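Local coordinates for protein coatomer subunit delta (Saccharomyces cerevisiae, PDB 5FJZ) that is the delta subunit of the coatomer (COPI) vesicle coat, whose mu-homology domain, present here, binds a tryptophan motif of Dsl1, and probably serves Golgi-to-ER retrograde transport, at residues Val222-Ala233 with Tyr256-Tyr267. Residues are numbered along the deposited sequence; the frame is centred on the assembly and turned at random. Where two conformers were deposited one is given.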
loop_
_atom_site.group_PDB
_atom_site.type_symbol
_atom_site.label_atom_id
_atom_site.label_comp_id
_atom_site.label_asym_id
_atom_site.label_seq_id
_atom_site.Cartn_x
_atom_site.Cartn_y
_atom_site.Cartn_z
ATOM N N VAL A 222 11.966 16.481 -6.311
ATOM C CA VAL A 222 13.420 16.339 -6.288
ATOM C C VAL A 222 13.841 15.023 -5.586
ATOM O O VAL A 222 13.203 14.617 -4.579
ATOM C CB VAL A 222 14.116 17.523 -5.634
ATOM C CG1 VAL A 222 13.749 17.648 -4.185
ATOM C CG2 VAL A 222 15.619 17.364 -5.715
ATOM N N SER A 223 14.883 14.407 -6.125
ATOM C CA SER A 223 15.397 13.142 -5.617
ATOM C C SER A 223 16.899 13.255 -5.400
ATOM O O SER A 223 17.642 13.600 -6.352
ATOM C CB SER A 223 15.066 12.050 -6.660
ATOM O OG SER A 223 15.502 10.761 -6.231
ATOM N N PHE A 224 17.342 12.946 -4.177
ATOM C CA PHE A 224 18.723 12.928 -3.808
ATOM C C PHE A 224 18.986 11.972 -2.656
ATOM O O PHE A 224 18.072 11.523 -1.956
ATOM C CB PHE A 224 19.222 14.321 -3.426
ATOM C CG PHE A 224 18.491 14.954 -2.220
ATOM C CD1 PHE A 224 18.768 14.566 -0.900
ATOM C CD2 PHE A 224 17.471 15.884 -2.433
ATOM C CE1 PHE A 224 18.136 15.153 0.161
ATOM C CE2 PHE A 224 16.808 16.453 -1.339
ATOM C CZ PHE A 224 17.152 16.086 -0.062
ATOM N N GLN A 225 20.233 11.566 -2.547
ATOM C CA GLN A 225 20.643 10.568 -1.576
ATOM C C GLN A 225 22.121 10.739 -1.381
ATOM O O GLN A 225 22.872 10.716 -2.348
ATOM C CB GLN A 225 20.286 9.149 -2.090
ATOM C CG GLN A 225 20.541 7.961 -1.135
ATOM C CD GLN A 225 20.066 6.590 -1.629
ATOM O OE1 GLN A 225 20.461 5.579 -1.070
ATOM N NE2 GLN A 225 19.214 6.551 -2.663
ATOM N N GLU A 226 22.572 10.767 -0.148
ATOM C CA GLU A 226 24.015 10.651 0.127
ATOM C C GLU A 226 24.329 9.738 1.301
ATOM O O GLU A 226 23.518 9.613 2.193
ATOM C CB GLU A 226 24.603 12.070 0.392
ATOM C CG GLU A 226 24.098 12.734 1.681
ATOM C CD GLU A 226 25.159 13.522 2.448
ATOM O OE1 GLU A 226 26.065 14.082 1.785
ATOM O OE2 GLU A 226 25.069 13.625 3.705
ATOM N N SER A 227 25.495 9.079 1.289
ATOM C CA SER A 227 25.914 8.242 2.420
ATOM C C SER A 227 27.421 8.307 2.655
ATOM O O SER A 227 28.195 8.573 1.710
ATOM C CB SER A 227 25.495 6.814 2.204
ATOM O OG SER A 227 26.023 6.343 0.992
ATOM N N THR A 228 27.825 8.054 3.884
ATOM C CA THR A 228 29.254 8.080 4.287
ATOM C C THR A 228 29.531 6.840 5.169
ATOM O O THR A 228 28.768 6.566 6.045
ATOM C CB THR A 228 29.690 9.440 4.893
ATOM O OG1 THR A 228 30.546 9.231 6.012
ATOM C CG2 THR A 228 28.513 10.349 5.330
ATOM N N ARG A 229 30.604 6.108 4.891
ATOM C CA ARG A 229 31.083 5.060 5.781
ATOM C C ARG A 229 32.259 5.593 6.571
ATOM O O ARG A 229 33.283 5.927 5.965
ATOM C CB ARG A 229 31.470 3.811 4.987
ATOM C CG ARG A 229 31.895 2.666 5.884
ATOM C CD ARG A 229 31.829 1.388 5.086
ATOM N NE ARG A 229 32.159 0.266 5.944
ATOM C CZ ARG A 229 31.699 -0.964 5.809
ATOM N NH1 ARG A 229 30.915 -1.288 4.799
ATOM N NH2 ARG A 229 32.061 -1.874 6.685
ATOM N N ASP A 230 32.115 5.699 7.893
ATOM C CA ASP A 230 33.140 6.240 8.798
ATOM C C ASP A 230 32.633 5.988 10.215
ATOM O O ASP A 230 31.547 6.432 10.563
ATOM C CB ASP A 230 33.332 7.741 8.533
ATOM C CG ASP A 230 34.338 8.461 9.522
ATOM O OD1 ASP A 230 34.813 7.925 10.561
ATOM O OD2 ASP A 230 34.605 9.635 9.254
ATOM N N LYS A 231 33.441 5.319 11.058
ATOM C CA LYS A 231 33.107 5.121 12.471
ATOM C C LYS A 231 32.589 6.332 13.195
ATOM O O LYS A 231 31.778 6.238 14.145
ATOM C CB LYS A 231 34.348 4.670 13.269
ATOM C CG LYS A 231 34.608 3.194 13.243
ATOM C CD LYS A 231 35.996 2.905 13.830
ATOM C CE LYS A 231 36.003 1.874 14.934
ATOM N NZ LYS A 231 35.622 2.403 16.271
ATOM N N LEU A 232 33.120 7.490 12.836
ATOM C CA LEU A 232 32.864 8.744 13.522
ATOM C C LEU A 232 31.797 9.603 12.787
ATOM O O LEU A 232 31.465 10.700 13.226
ATOM C CB LEU A 232 34.199 9.523 13.684
ATOM C CG LEU A 232 35.384 8.855 14.438
ATOM C CD1 LEU A 232 36.636 9.740 14.557
ATOM C CD2 LEU A 232 34.994 8.323 15.814
ATOM N N ALA A 233 31.213 9.055 11.717
ATOM C CA ALA A 233 30.178 9.748 10.939
ATOM C C ALA A 233 29.034 10.128 11.830
ATOM O O ALA A 233 28.619 9.345 12.691
ATOM C CB ALA A 233 29.670 8.877 9.767
ATOM N N TYR A 256 33.922 -2.133 15.111
ATOM C CA TYR A 256 32.640 -1.874 14.407
ATOM C C TYR A 256 32.861 -0.798 13.339
ATOM O O TYR A 256 33.904 -0.155 13.299
ATOM C CB TYR A 256 31.563 -1.460 15.357
ATOM C CG TYR A 256 31.816 -0.112 16.005
ATOM C CD1 TYR A 256 32.623 -0.014 17.144
ATOM C CD2 TYR A 256 31.222 1.048 15.514
ATOM C CE1 TYR A 256 32.867 1.203 17.756
ATOM C CE2 TYR A 256 31.469 2.270 16.101
ATOM C CZ TYR A 256 32.263 2.338 17.233
ATOM O OH TYR A 256 32.496 3.526 17.803
ATOM N N ASP A 257 31.887 -0.658 12.442
ATOM C CA ASP A 257 31.865 0.408 11.459
ATOM C C ASP A 257 30.482 1.029 11.440
ATOM O O ASP A 257 29.499 0.412 11.927
ATOM C CB ASP A 257 32.128 -0.221 10.105
ATOM C CG ASP A 257 33.466 0.144 9.500
ATOM O OD1 ASP A 257 34.473 -0.109 10.168
ATOM O OD2 ASP A 257 33.533 0.645 8.347
ATOM N N VAL A 258 30.377 2.217 10.855
ATOM C CA VAL A 258 29.150 2.994 10.821
ATOM C C VAL A 258 29.010 3.555 9.406
ATOM O O VAL A 258 30.007 4.056 8.839
ATOM C CB VAL A 258 29.214 4.140 11.800
ATOM C CG1 VAL A 258 27.980 5.053 11.725
ATOM C CG2 VAL A 258 29.374 3.630 13.251
ATOM N N ILE A 259 27.799 3.425 8.867
ATOM C CA ILE A 259 27.364 4.119 7.686
ATOM C C ILE A 259 26.275 5.107 8.055
ATOM O O ILE A 259 25.300 4.712 8.729
ATOM C CB ILE A 259 26.848 3.134 6.665
ATOM C CG1 ILE A 259 27.975 2.268 6.176
ATOM C CG2 ILE A 259 26.118 3.869 5.497
ATOM C CD1 ILE A 259 27.550 1.097 5.348
ATOM N N THR A 260 26.391 6.396 7.654
ATOM C CA THR A 260 25.268 7.335 7.728
ATOM C C THR A 260 24.705 7.672 6.362
ATOM O O THR A 260 25.448 7.640 5.357
ATOM C CB THR A 260 25.563 8.673 8.362
ATOM O OG1 THR A 260 26.628 9.293 7.624
ATOM C CG2 THR A 260 25.966 8.505 9.786
ATOM N N SER A 261 23.403 7.882 6.292
ATOM C CA SER A 261 22.705 8.237 4.985
ATOM C C SER A 261 21.574 9.226 5.185
ATOM O O SER A 261 20.972 9.318 6.285
ATOM C CB SER A 261 22.160 7.035 4.209
ATOM O OG SER A 261 21.391 6.216 5.064
ATOM N N LEU A 262 21.274 9.979 4.111
ATOM C CA LEU A 262 20.135 10.913 4.021
ATOM C C LEU A 262 19.587 10.840 2.612
ATOM O O LEU A 262 20.396 10.784 1.650
ATOM C CB LEU A 262 20.562 12.340 4.295
ATOM C CG LEU A 262 19.464 13.403 4.238
ATOM C CD1 LEU A 262 18.499 13.301 5.386
ATOM C CD2 LEU A 262 20.123 14.786 4.223
ATOM N N LYS A 263 18.288 10.586 2.513
ATOM C CA LYS A 263 17.557 10.309 1.303
ATOM C C LYS A 263 16.323 11.214 1.356
ATOM O O LYS A 263 15.632 11.313 2.395
ATOM C CB LYS A 263 17.149 8.832 1.232
ATOM C CG LYS A 263 16.442 8.359 -0.023
ATOM C CD LYS A 263 16.157 6.838 -0.079
ATOM C CE LYS A 263 15.346 6.458 -1.268
ATOM N NZ LYS A 263 16.154 5.695 -2.230
ATOM N N SER A 264 16.028 11.876 0.236
ATOM C CA SER A 264 14.689 12.467 0.046
ATOM C C SER A 264 13.603 11.405 -0.141
ATOM O O SER A 264 13.836 10.319 -0.610
ATOM C CB SER A 264 14.671 13.421 -1.152
ATOM O OG SER A 264 15.004 12.700 -2.365
ATOM N N ASP A 265 12.396 11.710 0.258
ATOM C CA ASP A 265 11.198 10.889 -0.104
ATOM C C ASP A 265 10.187 11.832 -0.787
ATOM O O ASP A 265 10.334 12.139 -1.969
ATOM C CB ASP A 265 10.708 10.152 1.134
ATOM C CG ASP A 265 9.489 9.242 0.829
ATOM O OD1 ASP A 265 9.187 9.049 -0.349
ATOM O OD2 ASP A 265 8.780 8.846 1.756
ATOM N N GLU A 266 9.223 12.373 -0.085
ATOM C CA GLU A 266 8.244 13.269 -0.683
ATOM C C GLU A 266 8.738 14.730 -0.567
ATOM O O GLU A 266 8.519 15.345 0.419
ATOM C CB GLU A 266 6.878 13.101 -0.025
ATOM C CG GLU A 266 6.274 11.701 -0.275
ATOM C CD GLU A 266 4.891 11.450 0.376
ATOM O OE1 GLU A 266 4.359 12.303 1.136
ATOM O OE2 GLU A 266 4.358 10.338 0.191
ATOM N N TYR A 267 9.497 15.158 -1.573
ATOM C CA TYR A 267 10.312 16.319 -1.502
ATOM C C TYR A 267 9.917 17.098 -2.746
ATOM O O TYR A 267 10.393 16.810 -3.866
ATOM C CB TYR A 267 11.761 16.033 -1.465
ATOM C CG TYR A 267 12.614 17.067 -0.747
ATOM C CD1 TYR A 267 12.944 18.273 -1.380
ATOM C CD2 TYR A 267 13.214 16.795 0.470
ATOM C CE1 TYR A 267 13.802 19.182 -0.779
ATOM C CE2 TYR A 267 14.074 17.701 1.080
ATOM C CZ TYR A 267 14.317 18.919 0.481
ATOM O OH TYR A 267 15.162 19.852 1.092
HETATM O O HOH W 1 12.610 12.258 -3.341
HETATM O O HOH W 2 15.733 9.690 -2.997
HETATM O O HOH W 3 32.151 5.821 16.730
#
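The F224 ring takes CB of S264 over the centre of one face, 3.8 Å from the ring centroid, while its CZ–CE2 edge points into the face of Y267, whose OH bonds to the carbonyl of L123, in a T-shaped pair, planes at 78°. At the opposite end NZ of K231 makes an off-centre cation-pi contact over a face of Y256, 3.8 Å from the centroid, the lysine chain bending at its outer two torsions; at that ring's edge lie V258 CG2 and a water joining Y256 OH to K231 O. Between these aromatic ends, 225-229 and 257-264 run antiparallel as neighbours in the large mixed sheet of the mu-homology domain, paired by backbone bonds such as E226 N to L262 O (2.8 Å). Beside the backbone bond S264 N to F224 O, S264 OG, held between its own backbone N and carbonyl carbon (chi1 61°), accepts from F224 N at 3.0 Å. R229 extends across D257 in a salt bridge: NE meets OD2 at 2.8 Å on the anti side, tilted 27° out of the carboxylate plane, and NH1 bonds to E11 O. A leucine here would probably leave the D257 carboxylate without its cationic mate and remove the NH1 bond to E11. D230 OD1 accepts from L232 N, an Asx turn just after the strand, within the type I turn D230-A233.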